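Side-chain contacts in phosphonopyruvate hydrolase (Variovorax sp., PDB 2HJP), which hydrolyses 3-phosphonopyruvate to pyruvate and phosphate, cleaving a carbon–phosphorus bond with the help of a divalent metal ion: residues F44-S49 against S61-M66; Q166-R171 against L196-S201; L218-I223 against V232-H237. One frame throughout, in Å; residues are numbered along the deposited sequence.

Contact 1. Residues F44-S49 against S61-M66; sequences FELSAS and STHLEM. With NA (sodium ion), chain D; PPR (phosphonopyruvate), chain G.
L46 spans the gap between helices 43-49 and 60-71, meeting T62, H63 and M66 in the (beta/alpha)8 barrel of the PEP mutase/isocitrate lyase superfamily, where both helices lie between the second and third strands. The short segments cross at 114°, with their axes 10.9 Å apart, and one leucine bridges that width. Its CG stands anti to the backbone N (chi1 -175°), which carries the branched end across. CD2 lies on the backbone of H63, 3.5 Å from its CA, and also touches CB and CD2 of that residue from an oblique direction. The same methyl reaches M66 CB at 4.0 Å, while the other branch, CD1, lies 4.1 Å from M66 CG. The chain of M66 bends at both chi2 and chi3, turning its CE to within 4.1 Å of the sodium ion. With both methyls of L46 gone, as in an alanine here, a gap would probably open between the helices beside H63 CA and M66 CB. The H63 imidazole is held separately, by Y99 OH and G41 O, and its side chain lies about 4 Å from that of the magnesium ligand D81 (nearest atoms). At the start of the first segment, F44 N donates to phosphonopyruvate O2' at 2.8 Å, one of several bonds that hold the substrate. At the other end S49 has OG between its own backbone N and carbonyl carbon (chi1 75°), and the hydroxyl turns back to donate to L46 O. The same S49 OG binds the sodium ion at 2.8 Å, a site that H23 O also supplies.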
loop_
_atom_site.group_PDB
_atom_site.type_symbol
_atom_site.label_atom_id
_atom_site.label_comp_id
_atom_site.label_asym_id
_atom_site.label_seq_id
_atom_site.Cartn_x
_atom_site.Cartn_y
_atom_site.Cartn_z
ATOM N N PHE A 44 1.481 19.314 -1.425
ATOM C CA PHE A 44 2.805 19.891 -1.462
ATOM C C PHE A 44 3.602 19.324 -0.265
ATOM O O PHE A 44 4.775 18.862 -0.400
ATOM C CB PHE A 44 2.704 21.440 -1.329
ATOM C CG PHE A 44 4.065 22.110 -1.260
ATOM C CD1 PHE A 44 4.787 22.339 -2.422
ATOM C CD2 PHE A 44 4.640 22.414 -0.032
ATOM C CE1 PHE A 44 6.107 22.875 -2.349
ATOM C CE2 PHE A 44 5.913 22.937 0.048
ATOM C CZ PHE A 44 6.654 23.168 -1.144
ATOM N N GLU A 45 2.978 19.373 0.909
ATOM C CA GLU A 45 3.646 18.829 2.104
ATOM C C GLU A 45 3.941 17.340 2.007
ATOM O O GLU A 45 5.043 16.923 2.343
ATOM C CB GLU A 45 2.843 19.049 3.361
ATOM C CG GLU A 45 2.913 20.519 3.847
ATOM C CD GLU A 45 3.198 20.619 5.330
ATOM O OE1 GLU A 45 3.153 19.548 5.998
ATOM O OE2 GLU A 45 3.448 21.744 5.818
ATOM N N LEU A 46 2.982 16.525 1.548
ATOM C CA LEU A 46 3.282 15.106 1.500
ATOM C C LEU A 46 4.360 14.839 0.415
ATOM O O LEU A 46 5.292 14.071 0.651
ATOM C CB LEU A 46 2.007 14.312 1.201
ATOM C CG LEU A 46 2.172 12.827 1.250
ATOM C CD1 LEU A 46 2.635 12.395 2.614
ATOM C CD2 LEU A 46 0.857 12.192 0.897
ATOM N N SER A 47 4.264 15.458 -0.759
ATOM C CA SER A 47 5.308 15.203 -1.758
ATOM C C SER A 47 6.656 15.743 -1.232
ATOM O O SER A 47 7.693 15.152 -1.451
ATOM C CB SER A 47 4.940 15.838 -3.145
ATOM O OG SER A 47 4.819 17.228 -2.919
ATOM N N ALA A 48 6.659 16.878 -0.541
ATOM C CA ALA A 48 7.936 17.405 -0.037
ATOM C C ALA A 48 8.530 16.394 0.952
ATOM O O ALA A 48 9.756 16.146 0.962
ATOM C CB ALA A 48 7.728 18.787 0.642
ATOM N N SER A 49 7.689 15.780 1.780
ATOM C CA SER A 49 8.200 14.829 2.777
ATOM C C SER A 49 8.825 13.564 2.122
ATOM O O SER A 49 9.691 12.911 2.697
ATOM C CB SER A 49 7.091 14.466 3.777
ATOM O OG SER A 49 6.155 13.588 3.213
ATOM N N SER A 61 -2.364 6.807 -4.318
ATOM C CA SER A 61 -2.541 5.881 -3.202
ATOM C C SER A 61 -1.753 6.340 -1.919
ATOM O O SER A 61 -2.231 6.253 -0.761
ATOM C CB SER A 61 -2.089 4.510 -3.702
ATOM O OG SER A 61 -2.171 3.601 -2.659
ATOM N N THR A 62 -0.567 6.884 -2.121
ATOM C CA THR A 62 0.207 7.315 -0.991
ATOM C C THR A 62 -0.570 8.445 -0.293
ATOM O O THR A 62 -0.695 8.450 0.936
ATOM C CB THR A 62 1.590 7.784 -1.422
ATOM O OG1 THR A 62 2.333 6.639 -1.891
ATOM C CG2 THR A 62 2.337 8.432 -0.271
ATOM N N HIS A 63 -1.141 9.345 -1.079
ATOM C CA HIS A 63 -1.862 10.429 -0.477
ATOM C C HIS A 63 -3.195 9.976 0.194
ATOM O O HIS A 63 -3.484 10.305 1.386
ATOM C CB HIS A 63 -2.084 11.529 -1.534
ATOM C CG HIS A 63 -2.854 12.714 -1.010
ATOM N ND1 HIS A 63 -4.225 12.820 -1.090
ATOM C CD2 HIS A 63 -2.427 13.822 -0.351
ATOM C CE1 HIS A 63 -4.625 13.933 -0.502
ATOM N NE2 HIS A 63 -3.555 14.565 -0.037
ATOM N N LEU A 64 -3.939 9.129 -0.505
ATOM C CA LEU A 64 -5.217 8.627 0.014
ATOM C C LEU A 64 -4.967 7.883 1.312
ATOM O O LEU A 64 -5.685 8.107 2.295
ATOM C CB LEU A 64 -5.891 7.698 -1.041
ATOM C CG LEU A 64 -7.106 6.935 -0.469
ATOM C CD1 LEU A 64 -8.205 7.965 -0.092
ATOM C CD2 LEU A 64 -7.672 5.951 -1.538
ATOM N N GLU A 65 -3.932 7.025 1.362
ATOM C CA GLU A 65 -3.670 6.306 2.632
ATOM C C GLU A 65 -3.216 7.251 3.774
ATOM O O GLU A 65 -3.549 7.026 4.919
ATOM C CB GLU A 65 -2.666 5.160 2.403
ATOM C CG GLU A 65 -3.292 4.110 1.486
ATOM C CD GLU A 65 -4.744 3.656 1.984
ATOM O OE1 GLU A 65 -4.989 3.353 3.182
ATOM O OE2 GLU A 65 -5.647 3.538 1.164
ATOM N N MET A 66 -2.464 8.296 3.438
ATOM C CA MET A 66 -2.064 9.265 4.437
ATOM C C MET A 66 -3.335 9.959 4.940
ATOM O O MET A 66 -3.379 10.305 6.108
ATOM C CB MET A 66 -1.089 10.332 3.840
ATOM C CG MET A 66 -0.624 11.375 4.914
ATOM S SD MET A 66 -0.103 10.586 6.482
ATOM C CE MET A 66 1.546 9.979 5.913
HETATM NA NA NA D . 5.028 12.101 5.277
HETATM C C1 PPR G . -0.853 22.331 -1.259
HETATM O O1 PPR G . -0.607 22.670 -0.030
HETATM O "O2'" PPR G . -0.555 21.276 -1.752
HETATM C C2 PPR G . -1.578 23.377 -2.051
HETATM C C3 PPR G . -1.489 24.735 -1.940
HETATM O O2 PPR G . -2.387 22.857 -2.976
HETATM P P PPR G . -0.036 25.302 -2.948
HETATM O O1P PPR G . -0.419 24.923 -4.406
HETATM O O2P PPR G . 1.196 24.534 -2.399
HETATM O O3P PPR G . -0.014 26.748 -2.782
#

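Contact 2. Residues Q166-R171 against L196-S201; sequences QEAVRR and LAFVKS
F198 turns its ring edge to A168 while V169 CG2 meets the ring obliquely, joining two successive outer helices of the TIM barrel, 165-177 and 193-201, which flank the sixth strand. The inner part is tight. F198 CE1 lies 3.4 Å from V169 CG2 and 3.7 Å from A168 CB, and A168 C sits in the plane of the ring, at its edge. With CG anti to its backbone N (chi1 179°), F198 sends the ring across to the neighbouring helix, although its CB does not point there. I185 of strand 182-185 touches both F198 and A168, closing the packing on the barrel side. Toward solvent the contact thins to a single touch: V169 CG2, already pressed on the ring, meets the OG of exposed S201, in the last turn, at 3.6 Å. The charged groups of helix 165-177 are kept clear of this interface. R171 NE forms a salt bridge with E167 OE2 at 2.8 Å, tilted out of both group planes, and V129 O and Y175 OH take up R171 NH1. Back at the rim, S201 OG donates within its own helix to F198 O at 3.1 Å, tilted 27° from the carbonyl plane.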
loop_
_atom_site.group_PDB
_atom_site.type_symbol
_atom_site.label_atom_id
_atom_site.label_comp_id
_atom_site.label_asym_id
_atom_site.label_seq_id
_atom_site.Cartn_x
_atom_site.Cartn_y
_atom_site.Cartn_z
ATOM N N GLN A 166 -11.576 39.089 -14.239
ATOM C CA GLN A 166 -12.887 38.779 -14.844
ATOM C C GLN A 166 -13.060 37.249 -15.056
ATOM O O GLN A 166 -14.075 36.709 -14.695
ATOM C CB GLN A 166 -13.071 39.521 -16.203
ATOM N N GLU A 167 -12.051 36.582 -15.619
ATOM C CA GLU A 167 -12.065 35.144 -15.906
ATOM C C GLU A 167 -12.063 34.297 -14.590
ATOM O O GLU A 167 -12.763 33.283 -14.502
ATOM C CB GLU A 167 -10.828 34.797 -16.766
ATOM C CG GLU A 167 -10.664 33.298 -17.106
ATOM C CD GLU A 167 -11.827 32.741 -17.957
ATOM O OE1 GLU A 167 -12.813 33.484 -18.164
ATOM O OE2 GLU A 167 -11.938 31.486 -18.112
ATOM N N ALA A 168 -11.268 34.724 -13.595
ATOM C CA ALA A 168 -11.207 34.054 -12.298
ATOM C C ALA A 168 -12.606 34.107 -11.707
ATOM O O ALA A 168 -13.127 33.066 -11.247
ATOM C CB ALA A 168 -10.170 34.762 -11.357
ATOM N N VAL A 169 -13.261 35.290 -11.740
ATOM C CA VAL A 169 -14.627 35.342 -11.192
ATOM C C VAL A 169 -15.623 34.541 -12.020
ATOM O O VAL A 169 -16.541 33.896 -11.476
ATOM C CB VAL A 169 -15.152 36.785 -11.052
ATOM C CG1 VAL A 169 -16.686 36.776 -10.803
ATOM C CG2 VAL A 169 -14.391 37.438 -9.927
ATOM N N ARG A 170 -15.460 34.576 -13.339
ATOM C CA ARG A 170 -16.347 33.827 -14.205
ATOM C C ARG A 170 -16.245 32.326 -13.874
ATOM O O ARG A 170 -17.250 31.622 -13.819
ATOM C CB ARG A 170 -15.939 34.057 -15.660
ATOM C CG ARG A 170 -16.775 33.221 -16.609
ATOM N NH2 ARG A 170 -15.564 36.193 -18.300
ATOM N N ARG A 171 -15.009 31.841 -13.683
ATOM C CA ARG A 171 -14.803 30.424 -13.350
ATOM C C ARG A 171 -15.365 30.097 -11.999
ATOM O O ARG A 171 -16.053 29.091 -11.850
ATOM C CB ARG A 171 -13.310 30.048 -13.411
ATOM C CG ARG A 171 -12.873 29.805 -14.839
ATOM C CD ARG A 171 -11.364 29.621 -15.010
ATOM N NE ARG A 171 -11.035 29.462 -16.423
ATOM C CZ ARG A 171 -10.974 28.299 -17.081
ATOM N NH1 ARG A 171 -11.205 27.143 -16.477
ATOM N NH2 ARG A 171 -10.727 28.275 -18.387
ATOM N N LEU A 196 -7.291 40.429 -2.611
ATOM C CA LEU A 196 -8.321 41.329 -2.066
ATOM C C LEU A 196 -9.252 41.912 -3.147
ATOM O O LEU A 196 -10.462 42.058 -2.908
ATOM C CB LEU A 196 -7.659 42.442 -1.264
ATOM C CG LEU A 196 -6.886 42.020 -0.033
ATOM C CD1 LEU A 196 -6.152 43.247 0.583
ATOM C CD2 LEU A 196 -7.921 41.451 0.958
ATOM N N ALA A 197 -8.714 42.271 -4.324
ATOM C CA ALA A 197 -9.570 42.767 -5.406
ATOM C C ALA A 197 -10.543 41.670 -5.869
ATOM O O ALA A 197 -11.722 41.951 -6.165
ATOM C CB ALA A 197 -8.718 43.250 -6.590
ATOM N N PHE A 198 -10.060 40.431 -6.016
ATOM C CA PHE A 198 -10.988 39.344 -6.351
ATOM C C PHE A 198 -12.090 39.256 -5.283
ATOM O O PHE A 198 -13.275 39.199 -5.603
ATOM C CB PHE A 198 -10.280 37.982 -6.409
ATOM C CG PHE A 198 -11.211 36.808 -6.722
ATOM C CD1 PHE A 198 -11.345 36.348 -8.022
ATOM C CD2 PHE A 198 -11.944 36.188 -5.713
ATOM C CE1 PHE A 198 -12.193 35.304 -8.348
ATOM C CE2 PHE A 198 -12.804 35.135 -6.010
ATOM C CZ PHE A 198 -12.928 34.696 -7.348
ATOM N N VAL A 199 -11.715 39.208 -4.010
ATOM C CA VAL A 199 -12.704 39.107 -2.936
ATOM C C VAL A 199 -13.788 40.199 -2.990
ATOM O O VAL A 199 -14.997 39.934 -2.864
ATOM C CB VAL A 199 -12.001 39.165 -1.584
ATOM C CG1 VAL A 199 -13.025 39.306 -0.452
ATOM C CG2 VAL A 199 -11.185 37.833 -1.365
ATOM N N LYS A 200 -13.332 41.435 -3.125
ATOM C CA LYS A 200 -14.252 42.560 -3.203
ATOM C C LYS A 200 -15.203 42.365 -4.388
ATOM O O LYS A 200 -16.365 42.694 -4.315
ATOM C CB LYS A 200 -13.493 43.880 -3.392
ATOM C CG LYS A 200 -14.462 45.095 -3.485
ATOM N N SER A 201 -14.726 41.834 -5.487
ATOM C CA SER A 201 -15.624 41.639 -6.593
ATOM C C SER A 201 -16.431 40.348 -6.569
ATOM O O SER A 201 -17.435 40.276 -7.226
ATOM C CB SER A 201 -14.894 41.781 -7.925
ATOM O OG SER A 201 -14.144 40.633 -8.253
#

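Contact 3. Residues L218-I223 against V232-H237; sequences LTEADI and VIYGNH
A very short hydrogen bond joins Y234 to E220: the phenol OH donates to the carboxylate OE1 at only 2.5 Å. Both this length and the 2.9 Å from E220 CG to Y234 OH are too short to be taken at face value, so the placing of the carboxylate is doubtful. As modelled, the acceptor lies at the edge of the tyrosine ring, near its plane, and carboxylate and ring are nearly coplanar, their planes 30° apart. E220 reaches the phenol by leaving its first turn with CG beside the backbone N (chi1 -69°) and then extending straight. These residues belong to the last beta-alpha-beta unit of the TIM barrel, in which strand 208-210 leads through helix 220-224 to strand 229-234; this final strand closes the barrel by pairing with strand 17-21. Deeper in the same contact, V232 CG2, anti to its backbone N, meets I223 CD1 at 3.9 Å, the two side chains crossing at about a right angle. That V232 methyl also stands over one face of the Y234 ring, 4.1 Å above its plane and toward the rim. I259 of the second subunit packs on the tyrosine as well. Past the strand, G235 touches phosphonopyruvate. The helix start is fixed by a capping box: D222 N donates to T219 OG1 at 3.1 Å, and T219 N returns a bond to D222 OD2 from above the carboxylate plane.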
loop_
_atom_site.group_PDB
_atom_site.type_symbol
_atom_site.label_atom_id
_atom_site.label_comp_id
_atom_site.label_asym_id
_atom_site.label_seq_id
_atom_site.Cartn_x
_atom_site.Cartn_y
_atom_site.Cartn_z
ATOM N N LEU A 218 -1.283 39.181 5.259
ATOM C CA LEU A 218 -2.741 39.218 5.384
ATOM C C LEU A 218 -3.018 38.343 6.588
ATOM O O LEU A 218 -3.030 37.109 6.483
ATOM C CB LEU A 218 -3.390 38.637 4.136
ATOM C CG LEU A 218 -4.909 38.835 4.127
ATOM C CD1 LEU A 218 -5.222 40.358 3.878
ATOM C CD2 LEU A 218 -5.532 37.945 3.023
ATOM N N THR A 219 -3.261 38.959 7.736
ATOM C CA THR A 219 -3.457 38.202 8.961
ATOM C C THR A 219 -4.869 37.628 9.155
ATOM O O THR A 219 -5.796 37.917 8.360
ATOM C CB THR A 219 -3.202 39.042 10.191
ATOM O OG1 THR A 219 -4.273 39.965 10.348
ATOM C CG2 THR A 219 -1.879 39.767 10.104
ATOM N N GLU A 220 -5.077 36.845 10.223
ATOM C CA GLU A 220 -6.453 36.355 10.382
ATOM C C GLU A 220 -7.434 37.497 10.681
ATOM O O GLU A 220 -8.617 37.451 10.278
ATOM C CB GLU A 220 -6.571 35.301 11.492
ATOM C CG GLU A 220 -5.860 33.992 11.063
ATOM C CD GLU A 220 -5.840 32.884 12.127
ATOM O OE1 GLU A 220 -5.158 31.854 11.874
ATOM O OE2 GLU A 220 -6.486 33.029 13.172
ATOM N N ALA A 221 -6.945 38.539 11.358
ATOM C CA ALA A 221 -7.832 39.670 11.670
ATOM C C ALA A 221 -8.141 40.355 10.330
ATOM O O ALA A 221 -9.273 40.803 10.102
ATOM C CB ALA A 221 -7.143 40.628 12.663
ATOM N N ASP A 222 -7.160 40.422 9.433
ATOM C CA ASP A 222 -7.454 41.032 8.160
ATOM C C ASP A 222 -8.484 40.146 7.394
ATOM O O ASP A 222 -9.370 40.652 6.712
ATOM C CB ASP A 222 -6.202 41.172 7.287
ATOM C CG ASP A 222 -5.207 42.159 7.850
ATOM O OD1 ASP A 222 -5.645 43.056 8.595
ATOM O OD2 ASP A 222 -4.013 42.011 7.540
ATOM N N ILE A 223 -8.330 38.821 7.489
ATOM C CA ILE A 223 -9.226 37.928 6.755
ATOM C C ILE A 223 -10.608 37.928 7.389
ATOM O O ILE A 223 -11.568 37.863 6.692
ATOM C CB ILE A 223 -8.644 36.498 6.688
ATOM C CG1 ILE A 223 -7.436 36.537 5.709
ATOM C CG2 ILE A 223 -9.660 35.482 6.076
ATOM C CD1 ILE A 223 -6.491 35.340 5.806
ATOM N N VAL A 232 -9.373 29.855 6.076
ATOM C CA VAL A 232 -8.036 30.223 5.699
ATOM C C VAL A 232 -7.194 28.951 5.863
ATOM O O VAL A 232 -7.335 28.204 6.857
ATOM C CB VAL A 232 -7.470 31.320 6.553
ATOM C CG1 VAL A 232 -7.653 30.990 7.955
ATOM C CG2 VAL A 232 -5.959 31.519 6.186
ATOM N N ILE A 233 -6.341 28.660 4.886
ATOM C CA ILE A 233 -5.505 27.434 4.996
ATOM C C ILE A 233 -4.011 27.826 5.097
ATOM O O ILE A 233 -3.540 28.639 4.285
ATOM C CB ILE A 233 -5.670 26.543 3.713
ATOM C CG1 ILE A 233 -7.070 25.859 3.741
ATOM C CG2 ILE A 233 -4.530 25.444 3.616
ATOM C CD1 ILE A 233 -7.197 24.503 4.418
ATOM N N TYR A 234 -3.303 27.256 6.084
ATOM C CA TYR A 234 -1.840 27.454 6.219
ATOM C C TYR A 234 -1.281 26.304 5.413
ATOM O O TYR A 234 -1.263 25.129 5.827
ATOM C CB TYR A 234 -1.507 27.482 7.683
ATOM C CG TYR A 234 -2.121 28.750 8.277
ATOM C CD1 TYR A 234 -1.701 29.997 7.852
ATOM C CD2 TYR A 234 -3.140 28.678 9.230
ATOM C CE1 TYR A 234 -2.287 31.179 8.370
ATOM C CE2 TYR A 234 -3.748 29.845 9.771
ATOM C CZ TYR A 234 -3.297 31.089 9.315
ATOM O OH TYR A 234 -3.882 32.222 9.803
ATOM N N GLY A 235 -0.836 26.662 4.232
ATOM C CA GLY A 235 -0.471 25.648 3.266
ATOM C C GLY A 235 0.690 24.734 3.426
ATOM O O GLY A 235 0.577 23.556 3.014
ATOM N N ASN A 236 1.789 25.222 4.029
ATOM C CA ASN A 236 2.984 24.358 4.113
ATOM C C ASN A 236 3.946 24.694 5.259
ATOM O O ASN A 236 5.132 24.393 5.192
ATOM C CB ASN A 236 3.750 24.453 2.743
ATOM C CG ASN A 236 4.119 25.925 2.343
ATOM O OD1 ASN A 236 4.217 26.790 3.196
ATOM N ND2 ASN A 236 4.314 26.177 1.017
ATOM N N HIS A 237 3.413 25.241 6.340
ATOM C CA HIS A 237 4.210 25.697 7.441
ATOM C C HIS A 237 4.710 24.552 8.342
ATOM O O HIS A 237 5.753 24.695 9.021
ATOM C CB HIS A 237 3.410 26.738 8.231
ATOM C CG HIS A 237 2.952 27.889 7.389
ATOM N ND1 HIS A 237 1.837 27.810 6.572
ATOM C CD2 HIS A 237 3.579 29.054 7.070
ATOM C CE1 HIS A 237 1.811 28.874 5.770
ATOM N NE2 HIS A 237 2.856 29.644 6.057
#

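The three contacts follow one another along the chain and sit on a single eight-stranded barrel. Contact 1 joins two helices between the second and third strands, contact 2 the helices before and after the sixth strand, and contact 3 the helix and strand that complete the barrel. Contacts 1 and 2 lie on opposite sides of the chain's centre, their centres about 31 Å apart. Contact 3 connects them: it meets contact 1 through F44 CD2 and N236 CB, 3.6 Å apart, and contact 2 through L196 and L218. F44 of contact 1 and G235 of contact 3 both line the phosphonopyruvate pocket, and both contacts touch the second subunit, whereas contact 2 is packing on the outer wall.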